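Local coordinates for Rbsd/fucu transport protein family protein (Streptococcus pneumoniae, PDB 4A34) that binds L-fucose and, as a fucose mutarotase of the RbsD/FucU family, probably interconverts the alpha and beta anomers of the sugar, at residues Ile50-Leu63 with Ile85-Thr98. Numbering follows the deposited sequence.
Sequences IPELLDSILYLMPL and IWGTYRQMIEGHGT
Two neighbouring helices on one face of the mixed beta-sheet of the RbsD/FucU fold meet here: 50-60 and 85-93 run nearly parallel, their axes 10.1 Å apart and crossing at -19°. L54 lies between them at mid-length. Its CG is anti to the backbone N (chi1 176°), which carries L54 CD2 across to Y89 CD1 at 3.7 Å; the same methyl also meets CG of M92, the two side chains lying alongside and pointing opposite ways. The branched end of L54 suits a place between two helices and the sheet, for the side chain also touches I133 of strand 133-136. P51 suits the first turn, where a backbone N-H has no acceptor one turn earlier in the helix; its CD touches CD1 of I85 and lies at the edge of the Y89 ring. The Y89 hydroxyl reaches past CG2 of I50 to a hydrogen bond with the carbonyl of A131, so the tyrosine lends its ring to the apolar seam and its polar end to the connection before strand 133-136, where Y130 and N132 line a sugar pocket. The I50 side chain is about 8 Å from a bound beta-L-fucopyranose. Unbranched M92 can turn at both chi2 and chi3, bringing M92 SD to 3.4 Å from P51 O and its methyl toward D55. Past the second helix, the type II turn I93-H96 swings H96 back against the first. Histidine offers both a flat face and an N-H: L58 CB sits over one face of the H96 imidazole, a CH-pi contact 3.7 Å from the ring centroid, while H96 NE2 donates to D55 OD1 over 2.7 Å, nearly straight at 169°, within the ring plane but from above the carboxylate plane.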
ATOM      1  N   ILE I  50      10.843  -7.949 -30.919  1.00 35.44           N
ATOM      2  CA  ILE I  50       9.432  -7.671 -31.215  1.00 35.03           C
ATOM      3  C   ILE I  50       8.759  -8.590 -32.250  1.00 35.12           C
ATOM      4  O   ILE I  50       7.621  -8.990 -32.021  1.00 35.20           O
ATOM      5  CB  ILE I  50       9.177  -6.163 -31.524  1.00 34.88           C
ATOM      6  CG1 ILE I  50       9.538  -5.316 -30.294  1.00 34.36           C
ATOM      7  CG2 ILE I  50       7.721  -5.933 -31.962  1.00 34.44           C
ATOM      8  CD1 ILE I  50       9.518  -3.800 -30.484  1.00 33.32           C
ATOM      9  N   PRO I  51       9.442  -8.924 -33.376  1.00 35.22           N
ATOM     10  CA  PRO I  51       8.805  -9.852 -34.332  1.00 35.35           C
ATOM     11  C   PRO I  51       8.383 -11.180 -33.702  1.00 35.28           C
ATOM     12  O   PRO I  51       7.295 -11.677 -33.998  1.00 34.98           O
ATOM     13  CB  PRO I  51       9.880 -10.077 -35.423  1.00 35.43           C
ATOM     14  CG  PRO I  51      11.107  -9.358 -34.974  1.00 35.32           C
ATOM     15  CD  PRO I  51      10.704  -8.370 -33.911  1.00 35.55           C
ATOM     16  N   GLU I  52       9.233 -11.730 -32.834  1.00 35.70           N
ATOM     17  CA  GLU I  52       8.888 -12.926 -32.056  1.00 36.28           C
ATOM     18  C   GLU I  52       7.625 -12.684 -31.227  1.00 35.98           C
ATOM     19  O   GLU I  52       6.676 -13.468 -31.279  1.00 36.33           O
ATOM     20  CB  GLU I  52      10.040 -13.347 -31.132  1.00 36.79           C
ATOM     21  CG  GLU I  52      11.268 -13.924 -31.832  1.00 38.71           C
ATOM     22  CD  GLU I  52      12.370 -12.893 -32.035  1.00 41.89           C
ATOM     23  OE1 GLU I  52      12.186 -11.959 -32.855  1.00 42.73           O
ATOM     24  OE2 GLU I  52      13.430 -13.032 -31.384  1.00 42.90           O
ATOM     25  N   LEU I  53       7.613 -11.583 -30.482  1.00 35.51           N
ATOM     26  CA  LEU I  53       6.475 -11.239 -29.636  1.00 35.17           C
ATOM     27  C   LEU I  53       5.201 -10.924 -30.436  1.00 34.88           C
ATOM     28  O   LEU I  53       4.092 -11.238 -29.987  1.00 34.38           O
ATOM     29  CB  LEU I  53       6.839 -10.064 -28.714  1.00 35.20           C
ATOM     30  CG  LEU I  53       5.933  -9.808 -27.510  1.00 34.89           C
ATOM     31  CD1 LEU I  53       5.840 -11.049 -26.660  1.00 35.03           C
ATOM     32  CD2 LEU I  53       6.464  -8.648 -26.687  1.00 35.54           C
ATOM     33  N   LEU I  54       5.372 -10.313 -31.611  1.00 34.61           N
ATOM     34  CA  LEU I  54       4.248  -9.919 -32.472  1.00 34.74           C
ATOM     35  C   LEU I  54       3.486 -11.136 -33.012  1.00 35.13           C
ATOM     36  O   LEU I  54       2.256 -11.132 -33.094  1.00 34.87           O
ATOM     37  CB  LEU I  54       4.740  -9.033 -33.626  1.00 34.69           C
ATOM     38  CG  LEU I  54       3.740  -8.587 -34.703  1.00 34.67           C
ATOM     39  CD1 LEU I  54       2.594  -7.752 -34.107  1.00 34.63           C
ATOM     40  CD2 LEU I  54       4.451  -7.822 -35.799  1.00 33.87           C
ATOM     41  N   ASP I  55       4.239 -12.172 -33.376  1.00 35.61           N
ATOM     42  CA  ASP I  55       3.679 -13.418 -33.861  1.00 36.00           C
ATOM     43  C   ASP I  55       2.809 -14.091 -32.785  1.00 36.08           C
ATOM     44  O   ASP I  55       1.690 -14.550 -33.063  1.00 36.12           O
ATOM     45  CB  ASP I  55       4.823 -14.339 -34.289  1.00 36.35           C
ATOM     46  CG  ASP I  55       4.352 -15.509 -35.133  1.00 37.71           C
ATOM     47  OD1 ASP I  55       3.581 -15.290 -36.102  1.00 38.94           O
ATOM     48  OD2 ASP I  55       4.764 -16.651 -34.828  1.00 39.10           O
ATOM     49  N   SER I  56       3.324 -14.128 -31.555  1.00 35.93           N
ATOM     50  CA  SER I  56       2.639 -14.774 -30.437  1.00 35.76           C
ATOM     51  C   SER I  56       1.369 -14.031 -30.053  1.00 35.69           C
ATOM     52  O   SER I  56       0.343 -14.642 -29.766  1.00 35.70           O
ATOM     53  CB  SER I  56       3.568 -14.875 -29.225  1.00 35.78           C
ATOM     54  OG  SER I  56       4.724 -15.635 -29.522  1.00 35.51           O
ATOM     55  N   ILE I  57       1.452 -12.705 -30.052  1.00 35.79           N
ATOM     56  CA  ILE I  57       0.318 -11.857 -29.705  1.00 35.56           C
ATOM     57  C   ILE I  57      -0.764 -11.941 -30.780  1.00 35.94           C
ATOM     58  O   ILE I  57      -1.945 -12.072 -30.454  1.00 36.20           O
ATOM     59  CB  ILE I  57       0.766 -10.388 -29.410  1.00 35.14           C
ATOM     60  CG1 ILE I  57       1.613 -10.359 -28.132  1.00 34.39           C
ATOM     61  CG2 ILE I  57      -0.431  -9.465 -29.280  1.00 34.51           C
ATOM     62  CD1 ILE I  57       2.102  -9.001 -27.711  1.00 32.48           C
ATOM     63  N   LEU I  58      -0.362 -11.897 -32.051  1.00 36.32           N
ATOM     64  CA  LEU I  58      -1.318 -12.018 -33.169  1.00 36.59           C
ATOM     65  C   LEU I  58      -2.029 -13.378 -33.179  1.00 36.91           C
ATOM     66  O   LEU I  58      -3.210 -13.479 -33.547  1.00 37.04           O
ATOM     67  CB  LEU I  58      -0.642 -11.743 -34.518  1.00 36.15           C
ATOM     68  CG  LEU I  58      -0.199 -10.305 -34.799  1.00 35.55           C
ATOM     69  CD1 LEU I  58       0.543 -10.240 -36.107  1.00 35.72           C
ATOM     70  CD2 LEU I  58      -1.365  -9.326 -34.807  1.00 35.69           C
ATOM     71  N   TYR I  59      -1.306 -14.410 -32.747  1.00 37.02           N
ATOM     72  CA  TYR I  59      -1.858 -15.757 -32.579  1.00 37.29           C
ATOM     73  C   TYR I  59      -3.029 -15.807 -31.593  1.00 37.19           C
ATOM     74  O   TYR I  59      -4.015 -16.510 -31.829  1.00 37.38           O
ATOM     75  CB  TYR I  59      -0.746 -16.708 -32.122  1.00 37.61           C
ATOM     76  CG  TYR I  59      -1.158 -18.153 -31.980  1.00 38.60           C
ATOM     77  CD1 TYR I  59      -1.585 -18.889 -33.091  1.00 39.41           C
ATOM     78  CD2 TYR I  59      -1.102 -18.798 -30.739  1.00 39.20           C
ATOM     79  CE1 TYR I  59      -1.952 -20.227 -32.970  1.00 40.17           C
ATOM     80  CE2 TYR I  59      -1.473 -20.142 -30.603  1.00 39.69           C
ATOM     81  CZ  TYR I  59      -1.894 -20.847 -31.726  1.00 40.68           C
ATOM     82  OH  TYR I  59      -2.268 -22.165 -31.617  1.00 41.44           O
ATOM     83  N   LEU I  60      -2.920 -15.056 -30.495  1.00 36.94           N
ATOM     84  CA  LEU I  60      -3.904 -15.118 -29.414  1.00 36.31           C
ATOM     85  C   LEU I  60      -4.943 -14.004 -29.447  1.00 36.19           C
ATOM     86  O   LEU I  60      -6.078 -14.202 -29.010  1.00 36.15           O
ATOM     87  CB  LEU I  60      -3.208 -15.120 -28.056  1.00 36.15           C
ATOM     88  CG  LEU I  60      -2.216 -16.228 -27.679  1.00 36.22           C
ATOM     89  CD1 LEU I  60      -1.706 -15.999 -26.267  1.00 35.75           C
ATOM     90  CD2 LEU I  60      -2.808 -17.618 -27.799  1.00 35.33           C
ATOM     91  N   MET I  61      -4.558 -12.841 -29.967  1.00 35.91           N
ATOM     92  CA  MET I  61      -5.388 -11.644 -29.881  1.00 35.89           C
ATOM     93  C   MET I  61      -5.807 -11.084 -31.250  1.00 35.67           C
ATOM     94  O   MET I  61      -4.966 -10.624 -32.014  1.00 35.64           O
ATOM     95  CB  MET I  61      -4.656 -10.575 -29.064  1.00 35.94           C
ATOM     96  CG  MET I  61      -5.472  -9.328 -28.759  1.00 36.79           C
ATOM     97  SD  MET I  61      -4.436  -7.982 -28.141  1.00 39.92           S
ATOM     98  CE  MET I  61      -3.736  -7.342 -29.667  1.00 39.60           C
ATOM     99  N   PRO I  62      -7.118 -11.104 -31.551  1.00 35.55           N
ATOM    100  CA  PRO I  62      -7.632 -10.567 -32.804  1.00 35.63           C
ATOM    101  C   PRO I  62      -7.521  -9.057 -32.845  1.00 35.78           C
ATOM    102  O   PRO I  62      -7.551  -8.404 -31.797  1.00 35.84           O
ATOM    103  CB  PRO I  62      -9.111 -10.957 -32.774  1.00 35.75           C
ATOM    104  CG  PRO I  62      -9.206 -12.041 -31.772  1.00 35.76           C
ATOM    105  CD  PRO I  62      -8.193 -11.689 -30.741  1.00 35.43           C
ATOM    106  N   LEU I  63      -7.398  -8.502 -34.043  1.00 35.76           N
ATOM    107  CA  LEU I  63      -7.283  -7.063 -34.175  1.00 35.77           C
ATOM    108  C   LEU I  63      -8.646  -6.445 -34.430  1.00 35.89           C
ATOM    109  O   LEU I  63      -9.533  -7.075 -35.006  1.00 36.01           O
ATOM    110  CB  LEU I  63      -6.277  -6.685 -35.263  1.00 35.80           C
ATOM    111  CG  LEU I  63      -4.799  -6.962 -34.936  1.00 36.19           C
ATOM    112  CD1 LEU I  63      -3.943  -6.814 -36.165  1.00 34.97           C
ATOM    113  CD2 LEU I  63      -4.258  -6.069 -33.802  1.00 36.30           C
ATOM    114  N   ILE I  85      12.959  -3.720 -40.348  1.00 45.60           N
ATOM    115  CA  ILE I  85      12.004  -4.451 -39.517  1.00 45.23           C
ATOM    116  C   ILE I  85      10.522  -4.254 -39.919  1.00 45.11           C
ATOM    117  O   ILE I  85       9.682  -5.108 -39.623  1.00 45.19           O
ATOM    118  CB  ILE I  85      12.245  -4.171 -37.991  1.00 45.37           C
ATOM    119  CG1 ILE I  85      11.662  -5.302 -37.126  1.00 45.31           C
ATOM    120  CG2 ILE I  85      11.737  -2.767 -37.575  1.00 44.76           C
ATOM    121  CD1 ILE I  85      12.338  -5.486 -35.770  1.00 44.56           C
ATOM    122  N   TRP I  86      10.209  -3.148 -40.602  1.00 44.72           N
ATOM    123  CA  TRP I  86       8.834  -2.890 -41.046  1.00 44.44           C
ATOM    124  C   TRP I  86       8.362  -3.931 -42.051  1.00 44.28           C
ATOM    125  O   TRP I  86       7.207  -4.344 -42.019  1.00 44.24           O
ATOM    126  CB  TRP I  86       8.676  -1.471 -41.609  1.00 44.51           C
ATOM    127  CG  TRP I  86       8.633  -0.373 -40.554  1.00 44.48           C
ATOM    128  CD1 TRP I  86       8.806  -0.518 -39.205  1.00 44.34           C
ATOM    129  CD2 TRP I  86       8.444   1.035 -40.781  1.00 44.48           C
ATOM    130  NE1 TRP I  86       8.716   0.700 -38.578  1.00 44.77           N
ATOM    131  CE2 TRP I  86       8.497   1.672 -39.519  1.00 44.30           C
ATOM    132  CE3 TRP I  86       8.228   1.817 -41.926  1.00 44.53           C
ATOM    133  CZ2 TRP I  86       8.345   3.057 -39.366  1.00 43.72           C
ATOM    134  CZ3 TRP I  86       8.070   3.197 -41.773  1.00 45.23           C
ATOM    135  CH2 TRP I  86       8.129   3.800 -40.497  1.00 44.70           C
ATOM    136  N   GLY I  87       9.262  -4.363 -42.932  1.00 44.26           N
ATOM    137  CA  GLY I  87       8.985  -5.484 -43.835  1.00 44.00           C
ATOM    138  C   GLY I  87       8.669  -6.747 -43.053  1.00 43.80           C
ATOM    139  O   GLY I  87       7.644  -7.402 -43.284  1.00 43.81           O
ATOM    140  N   THR I  88       9.555  -7.067 -42.113  1.00 43.58           N
ATOM    141  CA  THR I  88       9.383  -8.183 -41.183  1.00 43.28           C
ATOM    142  C   THR I  88       8.010  -8.147 -40.502  1.00 43.58           C
ATOM    143  O   THR I  88       7.319  -9.173 -40.429  1.00 43.34           O
ATOM    144  CB  THR I  88      10.486  -8.171 -40.107  1.00 43.07           C
ATOM    145  OG1 THR I  88      11.723  -7.735 -40.688  1.00 42.49           O
ATOM    146  CG2 THR I  88      10.660  -9.548 -39.508  1.00 42.86           C
ATOM    147  N   TYR I  89       7.623  -6.961 -40.018  1.00 43.63           N
ATOM    148  CA  TYR I  89       6.308  -6.755 -39.408  1.00 43.92           C
ATOM    149  C   TYR I  89       5.187  -6.977 -40.408  1.00 44.39           C
ATOM    150  O   TYR I  89       4.187  -7.627 -40.092  1.00 44.13           O
ATOM    151  CB  TYR I  89       6.161  -5.342 -38.826  1.00 43.56           C
ATOM    152  CG  TYR I  89       7.015  -5.027 -37.622  1.00 42.55           C
ATOM    153  CD1 TYR I  89       7.523  -6.033 -36.805  1.00 42.19           C
ATOM    154  CD2 TYR I  89       7.313  -3.711 -37.300  1.00 41.48           C
ATOM    155  CE1 TYR I  89       8.310  -5.729 -35.697  1.00 41.28           C
ATOM    156  CE2 TYR I  89       8.091  -3.403 -36.202  1.00 41.01           C
ATOM    157  CZ  TYR I  89       8.587  -4.413 -35.410  1.00 40.14           C
ATOM    158  OH  TYR I  89       9.357  -4.093 -34.330  1.00 39.30           O
ATOM    159  N   ARG I  90       5.355  -6.410 -41.603  1.00 45.28           N
ATOM    160  CA  ARG I  90       4.342  -6.501 -42.656  1.00 46.28           C
ATOM    161  C   ARG I  90       4.120  -7.950 -43.093  1.00 46.82           C
ATOM    162  O   ARG I  90       2.973  -8.391 -43.205  1.00 46.58           O
ATOM    163  CB  ARG I  90       4.666  -5.571 -43.839  1.00 46.24           C
ATOM    164  CG  ARG I  90       4.213  -4.132 -43.607  1.00 46.12           C
ATOM    165  CD  ARG I  90       4.310  -3.279 -44.854  1.00 46.85           C
ATOM    166  NE  ARG I  90       5.692  -2.921 -45.149  1.00 47.14           N
ATOM    167  CZ  ARG I  90       6.235  -1.736 -44.890  1.00 47.91           C
ATOM    168  NH1 ARG I  90       5.504  -0.766 -44.337  1.00 47.57           N
ATOM    169  NH2 ARG I  90       7.515  -1.521 -45.190  1.00 47.29           N
ATOM    170  N   GLN I  91       5.222  -8.679 -43.292  1.00 47.85           N
ATOM    171  CA  GLN I  91       5.205 -10.134 -43.529  1.00 49.07           C
ATOM    172  C   GLN I  91       4.406 -10.893 -42.464  1.00 49.78           C
ATOM    173  O   GLN I  91       3.615 -11.788 -42.777  1.00 49.96           O
ATOM    174  CB  GLN I  91       6.628 -10.689 -43.506  1.00 49.02           C
ATOM    175  CG  GLN I  91       7.521 -10.290 -44.655  1.00 49.69           C
ATOM    176  CD  GLN I  91       8.915 -10.886 -44.519  1.00 50.88           C
ATOM    177  OE1 GLN I  91       9.389 -11.167 -43.410  1.00 50.96           O
ATOM    178  NE2 GLN I  91       9.579 -11.086 -45.653  1.00 51.43           N
ATOM    179  N   MET I  92       4.655 -10.537 -41.205  1.00 50.44           N
ATOM    180  CA  MET I  92       4.055 -11.169 -40.046  1.00 50.90           C
ATOM    181  C   MET I  92       2.552 -10.895 -40.022  1.00 51.25           C
ATOM    182  O   MET I  92       1.752 -11.821 -39.929  1.00 51.27           O
ATOM    183  CB  MET I  92       4.721 -10.606 -38.784  1.00 50.97           C
ATOM    184  CG  MET I  92       4.704 -11.498 -37.556  1.00 51.63           C
ATOM    185  SD  MET I  92       6.315 -12.219 -37.197  1.00 53.30           S
ATOM    186  CE  MET I  92       6.213 -13.771 -38.099  1.00 53.45           C
ATOM    187  N   ILE I  93       2.185  -9.618 -40.124  1.00 51.75           N
ATOM    188  CA  ILE I  93       0.794  -9.172 -39.995  1.00 52.07           C
ATOM    189  C   ILE I  93      -0.124  -9.803 -41.034  1.00 52.51           C
ATOM    190  O   ILE I  93      -1.169 -10.349 -40.685  1.00 52.63           O
ATOM    191  CB  ILE I  93       0.687  -7.628 -40.029  1.00 51.92           C
ATOM    192  CG1 ILE I  93       1.213  -7.041 -38.718  1.00 51.66           C
ATOM    193  CG2 ILE I  93      -0.755  -7.185 -40.278  1.00 51.45           C
ATOM    194  CD1 ILE I  93       1.546  -5.556 -38.774  1.00 51.49           C
ATOM    195  N   GLU I  94       0.258  -9.710 -42.305  1.00 53.20           N
ATOM    196  CA  GLU I  94      -0.386 -10.486 -43.360  1.00 53.99           C
ATOM    197  C   GLU I  94       0.069 -11.922 -43.097  1.00 54.20           C
ATOM    198  O   GLU I  94       1.227 -12.142 -42.741  1.00 54.48           O
ATOM    199  CB  GLU I  94       0.064  -9.981 -44.743  1.00 54.04           C
ATOM    200  CG  GLU I  94      -0.765 -10.478 -45.939  1.00 54.91           C
ATOM    201  CD  GLU I  94      -0.459  -9.715 -47.240  1.00 56.26           C
ATOM    202  OE1 GLU I  94      -1.077  -8.646 -47.468  1.00 55.52           O
ATOM    203  OE2 GLU I  94       0.404 -10.181 -48.027  1.00 55.96           O
ATOM    204  N   GLY I  95      -0.833 -12.892 -43.216  1.00 54.24           N
ATOM    205  CA  GLY I  95      -0.493 -14.267 -42.828  1.00 54.58           C
ATOM    206  C   GLY I  95      -1.176 -14.698 -41.539  1.00 54.84           C
ATOM    207  O   GLY I  95      -1.475 -15.880 -41.354  1.00 54.82           O
ATOM    208  N   HIS I  96      -1.406 -13.742 -40.637  1.00 54.90           N
ATOM    209  CA  HIS I  96      -2.364 -13.921 -39.540  1.00 54.80           C
ATOM    210  C   HIS I  96      -3.754 -13.437 -39.989  1.00 54.69           C
ATOM    211  O   HIS I  96      -4.734 -13.492 -39.228  1.00 54.76           O
ATOM    212  CB  HIS I  96      -1.908 -13.181 -38.275  1.00 54.98           C
ATOM    213  CG  HIS I  96      -0.871 -13.918 -37.481  1.00 54.94           C
ATOM    214  ND1 HIS I  96      -1.187 -14.940 -36.610  1.00 54.57           N
ATOM    215  CD2 HIS I  96       0.475 -13.776 -37.422  1.00 54.67           C
ATOM    216  CE1 HIS I  96      -0.080 -15.397 -36.052  1.00 54.59           C
ATOM    217  NE2 HIS I  96       0.942 -14.709 -36.528  1.00 54.32           N
ATOM    218  N   GLY I  97      -3.819 -12.960 -41.232  1.00 54.33           N
ATOM    219  CA  GLY I  97      -5.084 -12.607 -41.874  1.00 53.82           C
ATOM    220  C   GLY I  97      -5.491 -11.152 -41.755  1.00 53.28           C
ATOM    221  O   GLY I  97      -6.674 -10.837 -41.849  1.00 53.49           O
ATOM    222  N   THR I  98      -4.523 -10.261 -41.556  1.00 52.62           N
ATOM    223  CA  THR I  98      -4.826  -8.835 -41.435  1.00 52.06           C
ATOM    224  C   THR I  98      -4.378  -8.048 -42.679  1.00 51.64           C
ATOM    225  O   THR I  98      -3.206  -8.087 -43.068  1.00 51.52           O
ATOM    226  CB  THR I  98      -4.258  -8.230 -40.111  1.00 52.05           C
ATOM    227  OG1 THR I  98      -4.886  -8.869 -38.995  1.00 52.07           O
ATOM    228  CG2 THR I  98      -4.533  -6.741 -40.010  1.00 51.70           C
TER